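PDB 5M6Q: secreted protein from Kutzneria albida DSM 43870, which probably acts as a microbial transglutaminase, joining glutamine side chains of proteins to primary amines by acyl transfer. Local coordinates for residues 11-16 and 202-207; 23-28 and 50-55; 29-32 and 36-39; 70-75 and 153-158; 176-179 and 184-187. All coordinates share one frame; numbering follows the deposited sequence.

Interaction 1: residues 11-16 and 202-207; sequences RSYRTW and LRHYSR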
# COMPACT_ATOMS: atom_id res chain seq x y z
N ARG A 11 0.17 -22.61 7.11
CA ARG A 11 -1.01 -21.77 6.90
C ARG A 11 -0.73 -20.70 5.87
O ARG A 11 0.30 -20.03 5.92
CB ARG A 11 -1.45 -21.11 8.20
CG ARG A 11 -2.12 -22.07 9.15
CD ARG A 11 -3.25 -22.78 8.43
NE ARG A 11 -4.04 -23.60 9.34
CZ ARG A 11 -5.30 -23.36 9.65
NH1 ARG A 11 -5.94 -24.17 10.49
NH2 ARG A 11 -5.93 -22.32 9.11
N SER A 12 -1.66 -20.54 4.94
CA SER A 12 -1.55 -19.52 3.92
C SER A 12 -2.19 -18.21 4.38
O SER A 12 -1.87 -17.13 3.86
CB SER A 12 -2.23 -19.98 2.63
OG SER A 12 -1.56 -21.10 2.11
N TYR A 13 -3.11 -18.30 5.33
CA TYR A 13 -3.78 -17.11 5.83
C TYR A 13 -4.46 -17.36 7.16
O TYR A 13 -4.70 -18.50 7.53
CB TYR A 13 -4.80 -16.59 4.82
CG TYR A 13 -6.00 -17.48 4.60
CD1 TYR A 13 -5.95 -18.55 3.71
CD2 TYR A 13 -7.20 -17.23 5.26
CE1 TYR A 13 -7.07 -19.36 3.49
CE2 TYR A 13 -8.32 -18.03 5.04
CZ TYR A 13 -8.25 -19.09 4.16
OH TYR A 13 -9.36 -19.87 3.95
N ARG A 14 -4.74 -16.27 7.86
CA ARG A 14 -5.54 -16.28 9.08
C ARG A 14 -6.68 -15.27 8.93
O ARG A 14 -6.47 -14.17 8.41
CB ARG A 14 -4.68 -15.94 10.30
CG ARG A 14 -5.44 -15.88 11.61
CD ARG A 14 -4.56 -15.35 12.73
NE ARG A 14 -3.50 -16.29 13.09
CZ ARG A 14 -2.21 -15.99 13.22
NH1 ARG A 14 -1.77 -14.74 13.05
NH2 ARG A 14 -1.34 -16.94 13.55
N THR A 15 -7.88 -15.66 9.33
CA THR A 15 -9.03 -14.76 9.24
C THR A 15 -9.33 -14.07 10.57
O THR A 15 -9.17 -14.65 11.65
CB THR A 15 -10.30 -15.48 8.75
OG1 THR A 15 -10.64 -16.53 9.65
CG2 THR A 15 -10.09 -16.07 7.38
N TRP A 16 -9.76 -12.82 10.48
CA TRP A 16 -10.02 -11.98 11.64
C TRP A 16 -11.43 -11.40 11.61
O TRP A 16 -11.82 -10.81 10.61
CB TRP A 16 -9.01 -10.84 11.70
CG TRP A 16 -7.62 -11.28 12.00
CD1 TRP A 16 -6.75 -11.87 11.14
CD2 TRP A 16 -6.94 -11.14 13.24
NE1 TRP A 16 -5.55 -12.10 11.77
CE2 TRP A 16 -5.65 -11.68 13.07
CE3 TRP A 16 -7.29 -10.62 14.49
CZ2 TRP A 16 -4.72 -11.71 14.08
CZ3 TRP A 16 -6.36 -10.64 15.51
CH2 TRP A 16 -5.08 -11.18 15.30
N LEU A 202 2.40 -13.62 1.30
CA LEU A 202 2.46 -12.93 0.02
C LEU A 202 1.98 -13.82 -1.12
O LEU A 202 1.24 -13.37 -1.98
CB LEU A 202 3.88 -12.43 -0.27
CG LEU A 202 3.99 -11.74 -1.63
CD1 LEU A 202 3.11 -10.49 -1.68
CD2 LEU A 202 5.44 -11.43 -1.99
N ARG A 203 2.39 -15.09 -1.12
CA ARG A 203 1.95 -15.99 -2.17
C ARG A 203 0.41 -16.10 -2.20
O ARG A 203 -0.20 -16.14 -3.26
CB ARG A 203 2.55 -17.39 -1.99
CG ARG A 203 2.19 -18.32 -3.14
CD ARG A 203 2.64 -19.77 -2.92
NE ARG A 203 3.93 -19.85 -2.24
CZ ARG A 203 5.11 -19.63 -2.82
NH1 ARG A 203 5.19 -19.28 -4.10
NH2 ARG A 203 6.23 -19.74 -2.10
N HIS A 204 -0.22 -16.16 -1.04
CA HIS A 204 -1.66 -16.33 -1.01
C HIS A 204 -2.35 -15.04 -1.45
O HIS A 204 -3.31 -15.06 -2.23
CB HIS A 204 -2.13 -16.74 0.37
CG HIS A 204 -3.61 -16.84 0.48
ND1 HIS A 204 -4.33 -17.88 -0.04
CD2 HIS A 204 -4.52 -15.99 1.03
CE1 HIS A 204 -5.62 -17.69 0.18
NE2 HIS A 204 -5.76 -16.55 0.84
N TYR A 205 -1.87 -13.92 -0.93
CA TYR A 205 -2.39 -12.62 -1.32
C TYR A 205 -2.27 -12.42 -2.84
O TYR A 205 -3.15 -11.83 -3.47
CB TYR A 205 -1.68 -11.48 -0.57
CG TYR A 205 -2.14 -10.13 -1.08
CD1 TYR A 205 -3.41 -9.65 -0.74
CD2 TYR A 205 -1.36 -9.38 -1.95
CE1 TYR A 205 -3.86 -8.42 -1.23
CE2 TYR A 205 -1.81 -8.16 -2.45
CZ TYR A 205 -3.06 -7.70 -2.08
OH TYR A 205 -3.52 -6.50 -2.58
N SER A 206 -1.20 -12.94 -3.43
CA SER A 206 -0.89 -12.72 -4.85
C SER A 206 -1.44 -13.80 -5.80
O SER A 206 -1.23 -13.72 -7.01
CB SER A 206 0.63 -12.64 -5.04
OG SER A 206 1.22 -11.71 -4.14
N ARG A 207 -2.11 -14.81 -5.26
CA ARG A 207 -2.54 -15.95 -6.07
C ARG A 207 -3.40 -15.56 -7.30
O ARG A 207 -4.11 -14.57 -7.26
CB ARG A 207 -3.31 -16.94 -5.20
CG ARG A 207 -4.69 -16.48 -4.83
CD ARG A 207 -5.29 -17.33 -3.72
NE ARG A 207 -6.67 -16.94 -3.49
CZ ARG A 207 -7.05 -15.84 -2.86
NH1 ARG A 207 -6.15 -15.00 -2.36
NH2 ARG A 207 -8.35 -15.57 -2.72

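Interaction 2: residues 23-28 and 50-55; sequences EAWERY and VVNLNR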
# COMPACT_ATOMS: atom_id res chain seq x y z
N GLU A 23 -9.23 -4.62 18.14
CA GLU A 23 -8.60 -4.78 19.44
C GLU A 23 -7.10 -5.05 19.32
O GLU A 23 -6.32 -4.48 20.06
CB GLU A 23 -9.26 -5.91 20.24
CG GLU A 23 -10.56 -5.48 20.90
CD GLU A 23 -11.29 -6.62 21.58
OE1 GLU A 23 -10.64 -7.64 21.91
OE2 GLU A 23 -12.53 -6.48 21.79
N ALA A 24 -6.69 -5.90 18.39
CA ALA A 24 -5.27 -6.13 18.22
C ALA A 24 -4.60 -4.84 17.76
O ALA A 24 -3.54 -4.47 18.26
CB ALA A 24 -5.01 -7.25 17.24
N TRP A 25 -5.23 -4.15 16.82
CA TRP A 25 -4.74 -2.88 16.31
C TRP A 25 -4.58 -1.85 17.44
O TRP A 25 -3.58 -1.14 17.51
CB TRP A 25 -5.69 -2.34 15.25
CG TRP A 25 -5.20 -1.15 14.47
CD1 TRP A 25 -4.57 -1.16 13.26
CD2 TRP A 25 -5.31 0.23 14.85
NE1 TRP A 25 -4.29 0.11 12.86
CE2 TRP A 25 -4.73 0.99 13.81
CE3 TRP A 25 -5.85 0.89 15.96
CZ2 TRP A 25 -4.66 2.39 13.86
CZ3 TRP A 25 -5.78 2.27 16.00
CH2 TRP A 25 -5.19 3.01 14.96
N GLU A 26 -5.56 -1.79 18.33
CA GLU A 26 -5.51 -0.82 19.42
C GLU A 26 -4.43 -1.16 20.44
O GLU A 26 -3.81 -0.26 20.99
CB GLU A 26 -6.87 -0.71 20.10
CG GLU A 26 -7.91 -0.04 19.22
CD GLU A 26 -9.31 -0.13 19.78
OE1 GLU A 26 -9.53 -0.92 20.72
OE2 GLU A 26 -10.20 0.58 19.27
N ARG A 27 -4.20 -2.45 20.67
CA ARG A 27 -3.12 -2.86 21.56
C ARG A 27 -1.78 -2.45 20.99
O ARG A 27 -0.89 -2.02 21.71
CB ARG A 27 -3.11 -4.37 21.81
CG ARG A 27 -4.19 -4.88 22.76
CD ARG A 27 -3.89 -6.31 23.25
NE ARG A 27 -3.79 -7.29 22.16
CZ ARG A 27 -4.84 -7.84 21.54
NH1 ARG A 27 -6.08 -7.50 21.90
NH2 ARG A 27 -4.66 -8.72 20.56
N TYR A 28 -1.64 -2.61 19.68
CA TYR A 28 -0.36 -2.39 19.00
C TYR A 28 -0.03 -0.90 18.88
O TYR A 28 1.09 -0.50 19.14
CB TYR A 28 -0.39 -3.05 17.61
CG TYR A 28 0.85 -2.87 16.76
CD1 TYR A 28 2.02 -3.59 17.01
CD2 TYR A 28 0.84 -2.00 15.67
CE1 TYR A 28 3.14 -3.43 16.21
CE2 TYR A 28 1.96 -1.84 14.87
CZ TYR A 28 3.10 -2.56 15.14
OH TYR A 28 4.20 -2.38 14.32
N VAL A 50 -5.61 2.34 4.38
CA VAL A 50 -5.83 3.74 4.71
C VAL A 50 -5.68 3.96 6.20
O VAL A 50 -5.04 4.91 6.65
CB VAL A 50 -7.21 4.22 4.24
CG1 VAL A 50 -7.57 5.57 4.90
CG2 VAL A 50 -7.24 4.31 2.73
N VAL A 51 -6.26 3.07 6.99
CA VAL A 51 -6.15 3.22 8.43
C VAL A 51 -4.68 3.10 8.87
O VAL A 51 -4.22 3.86 9.71
CB VAL A 51 -7.04 2.22 9.15
CG1 VAL A 51 -6.69 2.18 10.65
CG2 VAL A 51 -8.50 2.63 8.95
N ASN A 52 -3.94 2.19 8.27
CA ASN A 52 -2.55 2.02 8.68
C ASN A 52 -1.61 3.16 8.24
O ASN A 52 -0.59 3.37 8.87
CB ASN A 52 -2.02 0.68 8.18
CG ASN A 52 -2.55 -0.49 8.99
OD1 ASN A 52 -3.03 -0.32 10.11
ND2 ASN A 52 -2.47 -1.69 8.43
N LEU A 53 -1.95 3.88 7.18
CA LEU A 53 -1.15 5.05 6.82
C LEU A 53 -1.31 6.18 7.83
O LEU A 53 -0.41 7.00 7.98
CB LEU A 53 -1.50 5.54 5.43
CG LEU A 53 -1.10 4.54 4.34
CD1 LEU A 53 -1.79 4.88 3.05
CD2 LEU A 53 0.41 4.55 4.17
N ASN A 54 -2.45 6.23 8.53
CA ASN A 54 -2.62 7.12 9.68
C ASN A 54 -2.55 8.57 9.22
O ASN A 54 -2.02 9.44 9.90
CB ASN A 54 -1.55 6.84 10.75
CG ASN A 54 -1.85 7.54 12.09
OD1 ASN A 54 -2.98 7.92 12.36
ND2 ASN A 54 -0.82 7.71 12.92
N ARG A 55 -3.10 8.82 8.04
CA ARG A 55 -2.99 10.13 7.41
C ARG A 55 -4.33 10.69 7.01
O ARG A 55 -4.95 10.23 6.04
CB ARG A 55 -2.10 10.03 6.19
CG ARG A 55 -0.66 10.14 6.57
CD ARG A 55 0.19 10.03 5.36
NE ARG A 55 -0.15 11.02 4.34
CZ ARG A 55 0.40 11.03 3.14
NH1 ARG A 55 1.31 10.11 2.83
NH2 ARG A 55 0.05 11.94 2.24

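Interaction 3: residues 29-32 and 36-39; sequences HGRE and DERE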
# COMPACT_ATOMS: atom_id res chain seq x y z
N HIS A 29 -1.02 -0.10 18.48
CA HIS A 29 -0.83 1.34 18.34
C HIS A 29 -1.07 2.07 19.67
O HIS A 29 -1.00 3.30 19.74
CB HIS A 29 -1.75 1.90 17.26
CG HIS A 29 -1.47 1.33 15.90
ND1 HIS A 29 -0.58 1.90 15.02
CD2 HIS A 29 -1.95 0.23 15.28
CE1 HIS A 29 -0.53 1.18 13.91
NE2 HIS A 29 -1.35 0.16 14.04
N GLY A 30 -1.35 1.31 20.72
CA GLY A 30 -1.47 1.86 22.06
C GLY A 30 -2.52 2.94 22.23
O GLY A 30 -2.37 3.85 23.04
N ARG A 31 -3.60 2.84 21.47
CA ARG A 31 -4.66 3.83 21.54
C ARG A 31 -5.93 3.32 20.89
O ARG A 31 -5.92 2.35 20.14
CB ARG A 31 -4.24 5.12 20.85
CG ARG A 31 -4.26 5.04 19.34
CD ARG A 31 -4.19 6.42 18.76
NE ARG A 31 -3.82 6.40 17.35
CZ ARG A 31 -4.69 6.40 16.36
NH1 ARG A 31 -4.26 6.39 15.10
NH2 ARG A 31 -6.00 6.42 16.62
N GLU A 32 -7.02 4.02 21.18
CA GLU A 32 -8.31 3.67 20.65
C GLU A 32 -8.41 4.09 19.19
O GLU A 32 -7.87 5.13 18.78
CB GLU A 32 -9.39 4.33 21.49
CG GLU A 32 -10.82 3.94 21.16
CD GLU A 32 -11.74 4.14 22.35
OE1 GLU A 32 -11.33 3.78 23.47
OE2 GLU A 32 -12.86 4.66 22.17
N ASP A 36 -13.70 8.20 12.70
CA ASP A 36 -13.22 8.35 11.33
C ASP A 36 -12.42 7.12 10.89
O ASP A 36 -12.53 6.67 9.74
CB ASP A 36 -12.35 9.61 11.17
CG ASP A 36 -13.17 10.90 11.18
OD1 ASP A 36 -14.41 10.83 11.24
OD2 ASP A 36 -12.55 12.00 11.11
N GLU A 37 -11.62 6.56 11.79
CA GLU A 37 -10.79 5.42 11.40
C GLU A 37 -11.65 4.17 11.20
O GLU A 37 -11.48 3.46 10.21
CB GLU A 37 -9.70 5.18 12.43
CG GLU A 37 -8.59 6.23 12.40
CD GLU A 37 -7.55 6.04 13.50
OE1 GLU A 37 -7.92 5.70 14.65
OE2 GLU A 37 -6.35 6.24 13.19
N ARG A 38 -12.59 3.94 12.11
CA ARG A 38 -13.52 2.83 11.98
C ARG A 38 -14.32 2.94 10.70
O ARG A 38 -14.59 1.95 10.04
CB ARG A 38 -14.46 2.74 13.17
CG ARG A 38 -13.86 2.08 14.38
CD ARG A 38 -14.79 2.21 15.56
NE ARG A 38 -14.16 1.75 16.80
CZ ARG A 38 -14.19 0.49 17.22
NH1 ARG A 38 -14.82 -0.44 16.50
NH2 ARG A 38 -13.59 0.16 18.36
N GLU A 39 -14.71 4.15 10.35
CA GLU A 39 -15.47 4.36 9.13
C GLU A 39 -14.62 4.05 7.88
O GLU A 39 -15.13 3.56 6.87
CB GLU A 39 -15.99 5.80 9.09
CG GLU A 39 -16.92 6.11 7.93
CD GLU A 39 -17.62 7.45 8.10
OE1 GLU A 39 -17.46 8.08 9.18
OE2 GLU A 39 -18.33 7.88 7.17

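Interaction 4: residues 70-75 and 153-158; sequences LRTAEA and ETDQVD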
# COMPACT_ATOMS: atom_id res chain seq x y z
N LEU A 70 8.28 -6.40 -5.22
CA LEU A 70 8.42 -6.09 -3.81
C LEU A 70 9.84 -5.62 -3.47
O LEU A 70 10.01 -4.68 -2.69
CB LEU A 70 8.06 -7.31 -2.96
CG LEU A 70 8.23 -7.15 -1.46
CD1 LEU A 70 7.37 -5.98 -0.93
CD2 LEU A 70 7.94 -8.46 -0.71
N ARG A 71 10.86 -6.23 -4.07
CA ARG A 71 12.24 -5.87 -3.74
C ARG A 71 12.56 -4.41 -4.08
O ARG A 71 13.26 -3.72 -3.34
CB ARG A 71 13.21 -6.82 -4.45
CG ARG A 71 13.19 -8.23 -3.87
CD ARG A 71 13.90 -9.25 -4.74
NE ARG A 71 15.35 -9.12 -4.66
CZ ARG A 71 16.09 -8.51 -5.58
NH1 ARG A 71 15.52 -7.99 -6.66
NH2 ARG A 71 17.40 -8.44 -5.42
N THR A 72 12.04 -3.93 -5.20
CA THR A 72 12.23 -2.53 -5.55
C THR A 72 11.55 -1.64 -4.53
O THR A 72 12.13 -0.63 -4.11
CB THR A 72 11.68 -2.20 -6.93
OG1 THR A 72 12.22 -3.11 -7.91
CG2 THR A 72 12.04 -0.77 -7.32
N ALA A 73 10.33 -1.98 -4.14
CA ALA A 73 9.60 -1.19 -3.15
C ALA A 73 10.37 -1.17 -1.84
O ALA A 73 10.40 -0.16 -1.14
CB ALA A 73 8.20 -1.75 -2.93
N GLU A 74 10.98 -2.30 -1.50
CA GLU A 74 11.75 -2.35 -0.27
C GLU A 74 12.99 -1.45 -0.34
O GLU A 74 13.38 -0.84 0.66
CB GLU A 74 12.13 -3.80 0.05
CG GLU A 74 10.91 -4.56 0.54
CD GLU A 74 11.13 -6.05 0.64
OE1 GLU A 74 11.66 -6.63 -0.34
OE2 GLU A 74 10.77 -6.63 1.69
N ALA A 75 13.61 -1.36 -1.52
CA ALA A 75 14.79 -0.51 -1.66
C ALA A 75 14.38 0.97 -1.58
O ALA A 75 15.10 1.80 -1.03
CB ALA A 75 15.50 -0.79 -2.98
N GLU A 153 14.17 -0.24 -16.28
CA GLU A 153 15.34 0.16 -15.50
C GLU A 153 15.02 0.38 -14.01
O GLU A 153 15.76 -0.06 -13.14
CB GLU A 153 15.96 1.43 -16.10
CG GLU A 153 17.40 1.68 -15.67
CD GLU A 153 17.73 3.17 -15.46
OE1 GLU A 153 16.80 4.01 -15.56
OE2 GLU A 153 18.90 3.49 -15.18
N THR A 154 13.91 1.04 -13.72
CA THR A 154 13.63 1.41 -12.34
C THR A 154 12.55 0.55 -11.71
O THR A 154 12.30 0.67 -10.51
CB THR A 154 13.19 2.86 -12.23
OG1 THR A 154 11.92 3.02 -12.89
CG2 THR A 154 14.22 3.77 -12.85
N ASP A 155 11.90 -0.29 -12.52
CA ASP A 155 10.81 -1.14 -12.07
C ASP A 155 9.57 -0.31 -11.67
O ASP A 155 8.62 -0.84 -11.08
CB ASP A 155 11.29 -2.00 -10.89
CG ASP A 155 10.45 -3.25 -10.67
OD1 ASP A 155 9.97 -3.84 -11.67
OD2 ASP A 155 10.29 -3.64 -9.49
N GLN A 156 9.54 0.98 -12.00
CA GLN A 156 8.40 1.80 -11.60
C GLN A 156 7.22 1.63 -12.54
O GLN A 156 7.37 1.55 -13.75
CB GLN A 156 8.76 3.29 -11.50
CG GLN A 156 7.62 4.17 -10.96
CD GLN A 156 8.10 5.57 -10.55
OE1 GLN A 156 9.17 6.00 -10.94
NE2 GLN A 156 7.30 6.27 -9.74
N VAL A 157 6.02 1.55 -11.97
CA VAL A 157 4.83 1.40 -12.77
C VAL A 157 4.10 2.73 -12.81
O VAL A 157 3.85 3.33 -11.77
CB VAL A 157 3.93 0.28 -12.22
CG1 VAL A 157 2.57 0.32 -12.89
CG2 VAL A 157 4.60 -1.06 -12.40
N ASP A 158 3.80 3.19 -14.01
CA ASP A 158 3.07 4.43 -14.19
C ASP A 158 1.60 4.19 -13.87
O ASP A 158 0.92 3.50 -14.61
CB ASP A 158 3.23 4.94 -15.62
CG ASP A 158 2.72 6.37 -15.80
OD1 ASP A 158 2.00 6.88 -14.92
OD2 ASP A 158 3.05 7.00 -16.83

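Interaction 5: residues 176-179 and 184-187; sequences GWFD and TWWH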
# COMPACT_ATOMS: atom_id res chain seq x y z
N GLY A 176 -3.21 -4.85 0.01
CA GLY A 176 -2.61 -5.61 1.08
C GLY A 176 -1.54 -4.81 1.80
O GLY A 176 -0.56 -4.40 1.21
N TRP A 177 -1.76 -4.60 3.09
CA TRP A 177 -0.82 -3.86 3.91
C TRP A 177 0.34 -4.76 4.31
O TRP A 177 0.13 -5.85 4.83
CB TRP A 177 -1.50 -3.32 5.15
CG TRP A 177 -0.53 -2.70 6.09
CD1 TRP A 177 0.08 -3.28 7.16
CD2 TRP A 177 -0.02 -1.37 6.02
NE1 TRP A 177 0.93 -2.39 7.77
CE2 TRP A 177 0.88 -1.21 7.09
CE3 TRP A 177 -0.25 -0.29 5.16
CZ2 TRP A 177 1.55 -0.02 7.33
CZ3 TRP A 177 0.42 0.90 5.41
CH2 TRP A 177 1.30 1.02 6.48
N PHE A 178 1.56 -4.30 4.04
CA PHE A 178 2.74 -5.11 4.36
C PHE A 178 3.13 -4.99 5.82
O PHE A 178 3.64 -3.96 6.25
CB PHE A 178 3.93 -4.69 3.49
CG PHE A 178 5.06 -5.67 3.48
CD1 PHE A 178 4.90 -6.95 4.04
CD2 PHE A 178 6.28 -5.34 2.91
CE1 PHE A 178 5.95 -7.87 4.02
CE2 PHE A 178 7.34 -6.25 2.88
CZ PHE A 178 7.16 -7.53 3.44
N ASP A 179 2.90 -6.06 6.58
CA ASP A 179 3.31 -6.11 7.98
C ASP A 179 4.70 -6.72 8.01
O ASP A 179 4.86 -7.93 7.87
CB ASP A 179 2.30 -6.94 8.78
CG ASP A 179 2.73 -7.20 10.24
OD1 ASP A 179 3.91 -7.04 10.63
OD2 ASP A 179 1.85 -7.62 11.02
N THR A 184 3.66 -10.65 6.75
CA THR A 184 2.33 -11.00 6.25
C THR A 184 1.67 -9.79 5.60
O THR A 184 2.11 -8.66 5.77
CB THR A 184 1.40 -11.54 7.34
OG1 THR A 184 1.33 -10.60 8.43
CG2 THR A 184 1.90 -12.88 7.87
N TRP A 185 0.59 -10.07 4.89
CA TRP A 185 -0.10 -9.09 4.09
C TRP A 185 -1.55 -9.01 4.57
O TRP A 185 -2.26 -10.02 4.58
CB TRP A 185 0.01 -9.46 2.61
CG TRP A 185 1.43 -9.32 2.19
CD1 TRP A 185 2.44 -10.22 2.40
CD2 TRP A 185 2.03 -8.17 1.57
NE1 TRP A 185 3.63 -9.71 1.92
CE2 TRP A 185 3.40 -8.46 1.40
CE3 TRP A 185 1.54 -6.93 1.13
CZ2 TRP A 185 4.29 -7.55 0.81
CZ3 TRP A 185 2.42 -6.04 0.54
CH2 TRP A 185 3.78 -6.35 0.39
N TRP A 186 -1.96 -7.82 5.01
CA TRP A 186 -3.27 -7.63 5.61
C TRP A 186 -4.25 -7.06 4.62
O TRP A 186 -4.02 -6.00 4.05
CB TRP A 186 -3.15 -6.72 6.83
CG TRP A 186 -2.39 -7.38 7.93
CD1 TRP A 186 -1.04 -7.52 8.02
CD2 TRP A 186 -2.94 -8.02 9.10
NE1 TRP A 186 -0.71 -8.20 9.18
CE2 TRP A 186 -1.86 -8.52 9.85
CE3 TRP A 186 -4.24 -8.23 9.56
CZ2 TRP A 186 -2.03 -9.20 11.06
CZ3 TRP A 186 -4.41 -8.90 10.76
CH2 TRP A 186 -3.32 -9.37 11.50
N HIS A 187 -5.34 -7.78 4.40
CA HIS A 187 -6.34 -7.31 3.47
C HIS A 187 -7.71 -7.70 4.00
O HIS A 187 -7.86 -7.95 5.18
CB HIS A 187 -6.09 -7.84 2.04
CG HIS A 187 -5.90 -9.33 1.93
ND1 HIS A 187 -6.54 -10.08 0.97
CD2 HIS A 187 -5.11 -10.19 2.61
CE1 HIS A 187 -6.17 -11.35 1.08
NE2 HIS A 187 -5.30 -11.44 2.07

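Interaction 1: residues 11-16 and 202-207
Tyr13 lies against the imidazole of His204 in an offset stack, ring centroids 4.7 Å apart and planes inclined by 15°. Traced outward, the His204 side chain meets residues 11-16 from its first carbon: CB rests 3.5 Å from the backbone O of Ser12 and also touches Ser12 CB. With CG anti to the backbone N (chi1 176°), the ring extends away from the helix toward Tyr13. Its CD2 faces Tyr13 CB, while CE1 and NE2 lie against Tyr13 CD1, NE2 at 3.5 Å; CD1 stands over one face of the imidazole, offset to the rim. The opposite face carries Arg207 NH1, whose hydrogen bond to His204 O is 2.8 Å long, so the imidazole is sandwiched between phenol and guanidinium. NE2 also hydrogen-bonds a sulfonate oxygen of a bound MES molecule, probably from the crystallisation liquor. Replacing His204 by alanine is likely to leave the Tyr13 ring without its stacking partner and the Arg207 guanidinium without the imidazole face beneath it. The contact is at the surface, where edge strand 13-17 pairs with strand 196-200 and short helix 202-205 comes just after strand 196-200, its Leu202 and Tyr205 packing on Trp185 of strand 184-188.

Interaction 2: residues 23-28 and 50-55
Trp25 reaches from helix 18-28 to helix 47-53 and makes both the polar and the apolar part of this contact. Its indole NE1 donates to Asn52 OD1 over 3.1 Å, with an N-H...O angle of 146°. The oxygen lies at the ring edge, in the indole plane, and the donor sits nearly along the C=O axis; ring and amide planes differ by just 5°. The tight part is thus an almost flat indole-amide pair. Beside it the same indole meets Val51 obliquely: CG1 of Val51 is 3.8 Å from Trp25 CZ2 and 3.9 Å from NE1. Trp25 CG is turned opposite its own amide nitrogen (chi1 -170°), which directs the ring toward helix 47-53. A leucine in place of Trp25 would probably leave Asn52 OD1 without this donor and open a gap beside Val51. Away from the indole the contact is looser: the backbones do not meet, the nearest CA atoms, of Trp25 and Asn52, being 9.3 Å apart, and Asn52 is partly exposed whereas Trp25 and Val51 are buried. His29 stacks on the Trp25 ring. The geometry is that of two helices bridged by a buried tryptophan, within the N-terminal helical layer over the sheet.

Interaction 3: residues 29-32 and 36-39
Glu37 OE1 is gripped by two donors: Arg31 NH2, 2.8 Å away, and the backbone N of Thr34, just before the segment of Glu37. The motif is a bidentate, end-on salt bridge, joining the loop between helix 18-28 and helix 35-41 to the latter. Its second bond runs from Arg31 NH1 to Glu37 OE2, also 2.8 Å, and is the straighter, with an N-H...O angle of 169°. The guanidinium and carboxylate planes are 16° apart, so the two groups meet edge to edge and nearly coplanar. OE2 accepts through its syn lone pair, whereas OE1 is met on its syn side but out of the carboxylate plane. The side chains approach from opposite directions. Arg31 leaves the backbone with CG between N and the carbonyl carbon and then runs extended to NE, while Glu37 extends beyond CG to meet it. Pairing of the two charges probably favours the ionised carboxylate. Both side chains also touch Trp25 of the preceding helix and Asn54, which lies just after helix 47-53. A weak third bond from Arg31 goes to the neighbouring carbonyl, NH2 to Glu32 O, at 3.1 Å and bent to 133°.

Interaction 4: residues 70-75 and 153-158
An ST turn in the loop 153-158, with Thr154 OG1 accepting from the backbone N of Gln156 at 3.3 Å, has at its middle the residue that fastens this loop to the first turn of helix 70-84. That residue is Asp155, in a positive-phi conformation (67°). Its OD2 accepts from the hydroxyl of Thr72, with 2.5 Å between OG1 and OD2, unusually short, so the exact length carries little weight. The hydroxyl meets OD2 on the anti side, 28° out of the carboxylate plane. Ser69 OG hydrogen-bonds both OD2 and Thr72 OG1, so three side chains form a compact polar cluster at the helix start. The methyl of Thr72 adds van der Waals contact: CG2 lies 3.5 Å from Thr154 O and also meets Asp155 CB. Around it, backbone bonds join Asp155 to Gly68 and Val157 to Ser66, setting the loop beside edge strand 66-67, while Ala73 of the helix packs on strand 214-223.

Interaction 5: residues 176-179 and 184-187
Strands 174-179 and 184-188 form an antiparallel beta hairpin within the central sheet. Backbone bonds fix the register: Trp177 pairs with Trp186 through N to O bonds of 2.8 Å (Trp177 N to Trp186 O) and 2.9 Å (Trp186 N to Trp177 O), and Asp179 with Thr184 likewise. Aromatic packing holds the non-hydrogen-bonded pair between them. The Phe178 ring and the six-membered ring of Trp185 form an offset stack, centroids 4.1 Å apart and planes at 8°, and Phe178 CB adds a CH-pi contact over the same indole. A near-trans chi1 (-165°) lays the Phe178 ring over the face of Trp185. Apolar contact on the other face brings Trp177 CB to 4.1 Å from Trp186 CB. Polar side-chain contact completes that face: Asp179 OD1 accepts from the backbone N of both Asp181 and Thr182 in the turn, while Trp186 NE1 donates to the anti lone pair of Asp179 OD2 at 3.2 Å, the oxygen standing 29° out of the indole plane.

In the fold
The central hairpin of interaction 5 lies closest to the middle of the chain, and three of the other contacts touch it. Interaction 1, its centre about 9 Å from that of interaction 5, reaches the same antiparallel sheet and closes the longest loop, which encloses the other four. Interactions 2 and 3, centres about 6 Å apart, share the consecutive helices 18-28, 35-41 and 47-53; interaction 3 is nested inside interaction 2, and Asn52 and Leu53 pack that layer against Trp177. Interaction 4 lies on the opposite side of the chain's centre from both, about 26 Å between its centre and that of interaction 2, yet Leu70 still meets Phe178 and Trp185. Helices thus pack on both faces of this hairpin, joining sequence-distant parts into one compact domain.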